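Local coordinates for protein adenylation domain (Streptomyces sp., PDB 5N9X) that belongs to the AMP-binding (ANL) enzyme superfamily as an adenylation domain, modelled here with adenosine-5'-triphosphate and threonine bound, at residues 65-70 with 158-163; 443-448 with 486-491. All coordinates share one frame; numbering follows the deposited sequence.

Contact 1 (65-70 with 158-163); sequences VRKGDR and PQDVAY
Lys67 and Asp160 are brought together by their first torsions: the lysine CG stands anti to its backbone nitrogen (chi1 169°), while the aspartate CG sits beside its own nitrogen and anti to its carbonyl carbon (chi1 -71°). The two side chains cross at about a right angle, and it is the lysine's CG and CD, not its amine, that lie against the carboxylate. Lys67 CG is 3.8 Å from Asp160 OD1, and Lys67 CD is 3.6 Å from Asp160 OD2. The chain bends at chi3 and again at chi4, leaving Lys67 NZ 4.3 Å from Asp160 OD2, too far for a salt bridge. That same OD2 accepts the backbone N-H of Gly157, just ahead of the segment. Gly68 N stops 4.4 Å from Asp160 OD1, with no hydrogen bond between them.

The lysine is presented by a type II beta turn, Arg66 to Asp69, in which Gly68 takes the third position with the positive phi that suits a glycine. Asp69 N bonds to Arg66 O at 2.9 Å, and the Asp69 carboxylate ties the turn a second time: Arg66 N gives its hydrogen to Asp69 OD2 at 2.7 Å, approaching from above the carboxylate plane. Arg66 NH1 reaches back to Val65 O and to His61 O at the end of helix 46-62. On the other side, Asp160 leads into strand 161-167, where Ala162 and Tyr163 form a classic beta bulge opposite Val179.

The turn before strand 70-74 thus meets the entry to the 161-167/175-180 hairpin at the surface. The opposite charges of Lys67 and Asp160 probably attract weakly through space, while the touching itself is made by lysine methylenes against carboxylate oxygens, with no hydrogen bond joining the segments.

Contact 2 (443-448 with 486-491); sequences RTHPAV and RAHVKT
Val448 N gives its hydrogen to His445 O at 2.8 Å, closing a type I beta turn from which the His445 ring reaches out to His488 on helix 482-492. The two imidazoles make a T-shaped pair, centroids 5.4 Å apart and planes at 87°, with the edge of His445 directed at the face of His488. Its leading atom is His445 CD2, which lies 4.0 Å from His488 CG and also meets the CB of that residue.

Each ring is placed by a first torsion that sets CG anti to the backbone N, for His488 at 168°. The His445 ring is further steadied from its own turn: Pro446 CD rests over one face toward the rim, and Ala447 N makes a weak hydrogen bond to His445 ND1 at 3.3 Å. Pro480 and Leu485 also touch this side chain.

Thr444 comes to the far end of the other imidazole, meeting its edge with a methyl group: Thr444 CG2 is 3.2 Å from His488 NE2, a tight approach. Nearby, His445 N stays 3.9 Å from the same nitrogen.

Within the C-terminal domain, the loop between helix 435-443 and strand 450-457 is therefore joined to helix 482-492 by aromatic and methyl contacts, without a direct hydrogen bond. Protonation of either histidine would probably alter the electrostatics of the ring pair.

How the contacts relate
Contact 1 and contact 2 lie on opposite sides of the chain's centre, their own centres 50 Å apart and their nearest atoms about 26 Å apart. They follow in series along the chain: 65-70 with 158-163 belongs to the AMP-binding enzyme region, 443-448 with 486-491 to the AMP-binding C-terminal domain. Both are surface contacts, with contact centres about 22 Å and 29 Å from the chain's centre. None of the residues around the bound threonine belongs to either contact, yet that pocket draws on both regions, from Phe211 to Lys515. Contact 1 connects to the ligand region along strand 161-167, whose last residue reaches the ATP pocket.

Contact 1 (65-70 with 158-163)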
loop_
_atom_site.group_PDB
_atom_site.type_symbol
_atom_site.label_atom_id
_atom_site.label_comp_id
_atom_site.label_asym_id
_atom_site.label_seq_id
_atom_site.Cartn_x
_atom_site.Cartn_y
_atom_site.Cartn_z
ATOM N N VAL A 65 15.938 5.427 24.301
ATOM C CA VAL A 65 15.834 4.941 22.939
ATOM C C VAL A 65 17.137 5.298 22.236
ATOM O O VAL A 65 17.636 6.415 22.396
ATOM C CB VAL A 65 14.635 5.545 22.213
ATOM C CG1 VAL A 65 14.693 5.201 20.747
ATOM C CG2 VAL A 65 13.343 5.052 22.852
ATOM N N ARG A 66 17.702 4.353 21.490
ATOM C CA ARG A 66 18.977 4.573 20.805
ATOM C C ARG A 66 18.861 4.378 19.296
ATOM O O ARG A 66 17.919 3.752 18.818
ATOM C CB ARG A 66 20.044 3.629 21.364
ATOM C CG ARG A 66 20.624 4.106 22.671
ATOM C CD ARG A 66 20.910 5.591 22.590
ATOM N NE ARG A 66 21.403 6.131 23.849
ATOM C CZ ARG A 66 20.627 6.628 24.802
ATOM N NH1 ARG A 66 19.310 6.663 24.642
ATOM N NH2 ARG A 66 21.172 7.094 25.912
ATOM N N LYS A 67 19.825 4.904 18.547
ATOM C CA LYS A 67 19.875 4.652 17.107
ATOM C C LYS A 67 19.774 3.143 16.836
ATOM O O LYS A 67 20.310 2.333 17.588
ATOM C CB LYS A 67 21.157 5.234 16.503
ATOM C CG LYS A 67 21.438 4.805 15.066
ATOM C CD LYS A 67 22.261 5.858 14.326
ATOM C CE LYS A 67 23.744 5.769 14.684
ATOM N NZ LYS A 67 24.299 4.425 14.332
ATOM N N GLY A 68 19.044 2.759 15.794
ATOM C CA GLY A 68 18.902 1.347 15.469
ATOM C C GLY A 68 17.866 0.635 16.317
ATOM O O GLY A 68 17.592 -0.535 16.107
ATOM N N ASP A 69 17.287 1.339 17.281
ATOM C CA ASP A 69 16.177 0.793 18.059
ATOM C C ASP A 69 14.845 0.870 17.313
ATOM O O ASP A 69 14.679 1.638 16.359
ATOM C CB ASP A 69 16.031 1.527 19.397
ATOM C CG ASP A 69 17.024 1.041 20.452
ATOM O OD1 ASP A 69 17.668 -0.017 20.248
ATOM O OD2 ASP A 69 17.142 1.726 21.494
ATOM N N ARG A 70 13.880 0.098 17.802
ATOM C CA ARG A 70 12.614 -0.049 17.131
ATOM C C ARG A 70 11.508 0.364 18.095
ATOM O O ARG A 70 11.426 -0.149 19.211
ATOM C CB ARG A 70 12.457 -1.491 16.642
ATOM C CG ARG A 70 13.522 -1.855 15.613
ATOM C CD ARG A 70 13.126 -3.059 14.817
ATOM N NE ARG A 70 13.167 -4.373 15.434
ATOM C CZ ARG A 70 14.127 -5.276 15.224
ATOM N NH1 ARG A 70 15.104 -5.039 14.360
ATOM N NH2 ARG A 70 14.069 -6.458 15.827
ATOM N N PRO A 158 21.647 6.680 6.047
ATOM C CA PRO A 158 20.875 6.030 4.978
ATOM C C PRO A 158 20.655 4.541 5.231
ATOM O O PRO A 158 19.620 3.988 4.838
ATOM C CB PRO A 158 21.736 6.244 3.721
ATOM C CG PRO A 158 23.023 6.888 4.184
ATOM C CD PRO A 158 22.728 7.524 5.512
ATOM N N GLN A 159 21.613 3.892 5.889
ATOM C CA GLN A 159 21.486 2.462 6.122
ATOM C C GLN A 159 20.773 2.107 7.409
ATOM O O GLN A 159 20.613 0.938 7.693
ATOM C CB GLN A 159 22.859 1.799 6.061
ATOM C CG GLN A 159 23.634 2.152 4.791
ATOM C CD GLN A 159 23.185 1.338 3.575
ATOM O OE1 GLN A 159 22.021 0.929 3.467
ATOM N NE2 GLN A 159 24.117 1.093 2.655
ATOM N N ASP A 160 20.299 3.097 8.161
ATOM C CA ASP A 160 19.403 2.811 9.283
ATOM C C ASP A 160 17.941 2.610 8.858
ATOM O O ASP A 160 17.448 3.238 7.923
ATOM C CB ASP A 160 19.516 3.909 10.352
ATOM C CG ASP A 160 20.851 3.841 11.109
ATOM O OD1 ASP A 160 21.028 2.844 11.851
ATOM O OD2 ASP A 160 21.720 4.739 10.947
ATOM N N VAL A 161 17.268 1.694 9.541
ATOM C CA VAL A 161 15.881 1.356 9.258
ATOM C C VAL A 161 14.965 2.499 9.664
ATOM O O VAL A 161 15.035 3.000 10.785
ATOM C CB VAL A 161 15.458 0.053 9.985
ATOM C CG1 VAL A 161 14.034 -0.323 9.671
ATOM C CG2 VAL A 161 16.382 -1.090 9.594
ATOM N N ALA A 162 14.099 2.901 8.739
ATOM C CA ALA A 162 13.159 3.965 9.002
ATOM C C ALA A 162 11.856 3.376 9.532
ATOM O O ALA A 162 11.235 3.905 10.450
ATOM C CB ALA A 162 12.911 4.790 7.731
ATOM N N TYR A 163 11.429 2.274 8.941
ATOM C CA TYR A 163 10.190 1.660 9.371
ATOM C C TYR A 163 10.138 0.173 9.128
ATOM O O TYR A 163 10.895 -0.381 8.339
ATOM C CB TYR A 163 8.991 2.333 8.705
ATOM C CG TYR A 163 8.881 2.219 7.201
ATOM C CD1 TYR A 163 8.285 1.107 6.595
ATOM C CD2 TYR A 163 9.317 3.247 6.391
ATOM C CE1 TYR A 163 8.149 1.034 5.229
ATOM C CE2 TYR A 163 9.193 3.184 5.030
ATOM C CZ TYR A 163 8.613 2.083 4.445
ATOM O OH TYR A 163 8.503 2.048 3.069
#

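Contact 2 (443-448 with 486-491)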
loop_
_atom_site.group_PDB
_atom_site.type_symbol
_atom_site.label_atom_id
_atom_site.label_comp_id
_atom_site.label_asym_id
_atom_site.label_seq_id
_atom_site.Cartn_x
_atom_site.Cartn_y
_atom_site.Cartn_z
ATOM N N ARG A 443 -17.070 -10.861 -11.815
ATOM C CA ARG A 443 -17.266 -9.408 -11.801
ATOM C C ARG A 443 -17.974 -8.851 -13.056
ATOM O O ARG A 443 -18.623 -7.805 -13.008
ATOM C CB ARG A 443 -15.917 -8.707 -11.618
ATOM C CG ARG A 443 -15.573 -8.401 -10.179
ATOM C CD ARG A 443 -14.296 -7.579 -10.080
ATOM N NE ARG A 443 -13.490 -8.017 -8.944
ATOM C CZ ARG A 443 -12.372 -8.725 -9.071
ATOM N NH1 ARG A 443 -11.928 -9.056 -10.282
ATOM N NH2 ARG A 443 -11.702 -9.104 -7.998
ATOM N N THR A 444 -17.850 -9.569 -14.164
ATOM C CA THR A 444 -18.524 -9.232 -15.423
ATOM C C THR A 444 -20.045 -9.125 -15.256
ATOM O O THR A 444 -20.719 -8.470 -16.043
ATOM C CB THR A 444 -18.150 -10.272 -16.519
ATOM O OG1 THR A 444 -16.963 -9.841 -17.188
ATOM C CG2 THR A 444 -19.218 -10.436 -17.544
ATOM N N HIS A 445 -20.587 -9.702 -14.192
ATOM C CA HIS A 445 -22.021 -9.545 -13.933
ATOM C C HIS A 445 -22.364 -8.143 -13.415
ATOM O O HIS A 445 -21.909 -7.747 -12.353
ATOM C CB HIS A 445 -22.513 -10.598 -12.936
ATOM C CG HIS A 445 -24.000 -10.730 -12.886
ATOM N ND1 HIS A 445 -24.816 -9.779 -12.314
ATOM C CD2 HIS A 445 -24.819 -11.697 -13.352
ATOM C CE1 HIS A 445 -26.075 -10.162 -12.421
ATOM N NE2 HIS A 445 -26.103 -11.324 -13.044
ATOM N N PRO A 446 -23.237 -7.428 -14.131
ATOM C CA PRO A 446 -23.502 -6.000 -13.865
ATOM C C PRO A 446 -23.827 -5.636 -12.404
ATOM O O PRO A 446 -23.442 -4.560 -11.945
ATOM C CB PRO A 446 -24.703 -5.681 -14.769
ATOM C CG PRO A 446 -24.986 -6.942 -15.578
ATOM C CD PRO A 446 -24.312 -8.078 -14.900
ATOM N N ALA A 447 -24.506 -6.524 -11.689
ATOM C CA ALA A 447 -24.915 -6.260 -10.312
ATOM C C ALA A 447 -23.886 -6.754 -9.273
ATOM O O ALA A 447 -24.140 -6.709 -8.053
ATOM C CB ALA A 447 -26.269 -6.891 -10.051
ATOM N N VAL A 448 -22.737 -7.217 -9.756
ATOM C CA VAL A 448 -21.672 -7.660 -8.879
ATOM C C VAL A 448 -20.537 -6.651 -8.787
ATOM O O VAL A 448 -19.861 -6.401 -9.784
ATOM C CB VAL A 448 -21.068 -8.998 -9.344
ATOM C CG1 VAL A 448 -19.894 -9.369 -8.442
ATOM C CG2 VAL A 448 -22.120 -10.087 -9.338
ATOM N N ARG A 486 -24.258 -18.064 -11.376
ATOM C CA ARG A 486 -23.795 -19.345 -11.882
ATOM C C ARG A 486 -24.191 -19.515 -13.352
ATOM O O ARG A 486 -23.367 -19.903 -14.186
ATOM C CB ARG A 486 -24.373 -20.461 -11.003
ATOM C CG ARG A 486 -24.138 -21.879 -11.442
ATOM C CD ARG A 486 -24.871 -22.850 -10.509
ATOM N NE ARG A 486 -24.349 -22.869 -9.140
ATOM C CZ ARG A 486 -23.310 -23.593 -8.737
ATOM N NH1 ARG A 486 -22.651 -24.359 -9.592
ATOM N NH2 ARG A 486 -22.924 -23.545 -7.475
ATOM N N ALA A 487 -25.448 -19.205 -13.665
ATOM C CA ALA A 487 -25.959 -19.269 -15.036
ATOM C C ALA A 487 -25.200 -18.348 -15.979
ATOM O O ALA A 487 -24.923 -18.711 -17.112
ATOM C CB ALA A 487 -27.443 -18.919 -15.068
ATOM N N HIS A 488 -24.879 -17.145 -15.502
ATOM C CA HIS A 488 -24.100 -16.185 -16.290
ATOM C C HIS A 488 -22.662 -16.620 -16.555
ATOM O O HIS A 488 -22.156 -16.482 -17.665
ATOM C CB HIS A 488 -24.081 -14.818 -15.606
ATOM C CG HIS A 488 -23.086 -13.869 -16.197
ATOM N ND1 HIS A 488 -23.300 -13.206 -17.390
ATOM C CD2 HIS A 488 -21.866 -13.472 -15.761
ATOM C CE1 HIS A 488 -22.254 -12.447 -17.660
ATOM N NE2 HIS A 488 -21.372 -12.587 -16.688
ATOM N N VAL A 489 -22.001 -17.117 -15.517
ATOM C CA VAL A 489 -20.613 -17.540 -15.597
ATOM C C VAL A 489 -20.421 -18.770 -16.507
ATOM O O VAL A 489 -19.346 -18.952 -17.105
ATOM C CB VAL A 489 -20.091 -17.804 -14.165
ATOM C CG1 VAL A 489 -18.816 -18.614 -14.155
ATOM C CG2 VAL A 489 -19.894 -16.474 -13.437
ATOM N N LYS A 490 -21.467 -19.601 -16.631
ATOM C CA LYS A 490 -21.442 -20.739 -17.564
ATOM C C LYS A 490 -21.293 -20.271 -19.010
ATOM O O LYS A 490 -20.934 -21.060 -19.881
ATOM C CB LYS A 490 -22.698 -21.628 -17.472
ATOM C CG LYS A 490 -22.810 -22.506 -16.253
ATOM C CD LYS A 490 -23.079 -23.958 -16.625
ATOM C CE LYS A 490 -22.189 -24.859 -15.766
ATOM N NZ LYS A 490 -21.908 -26.202 -16.363
ATOM N N THR A 491 -21.593 -19.002 -19.259
ATOM C CA THR A 491 -21.377 -18.372 -20.556
ATOM C C THR A 491 -19.916 -18.045 -20.784
ATOM O O THR A 491 -19.359 -18.308 -21.855
ATOM C CB THR A 491 -22.182 -17.067 -20.674
ATOM O OG1 THR A 491 -23.578 -17.373 -20.626
ATOM C CG2 THR A 491 -21.838 -16.300 -21.965
#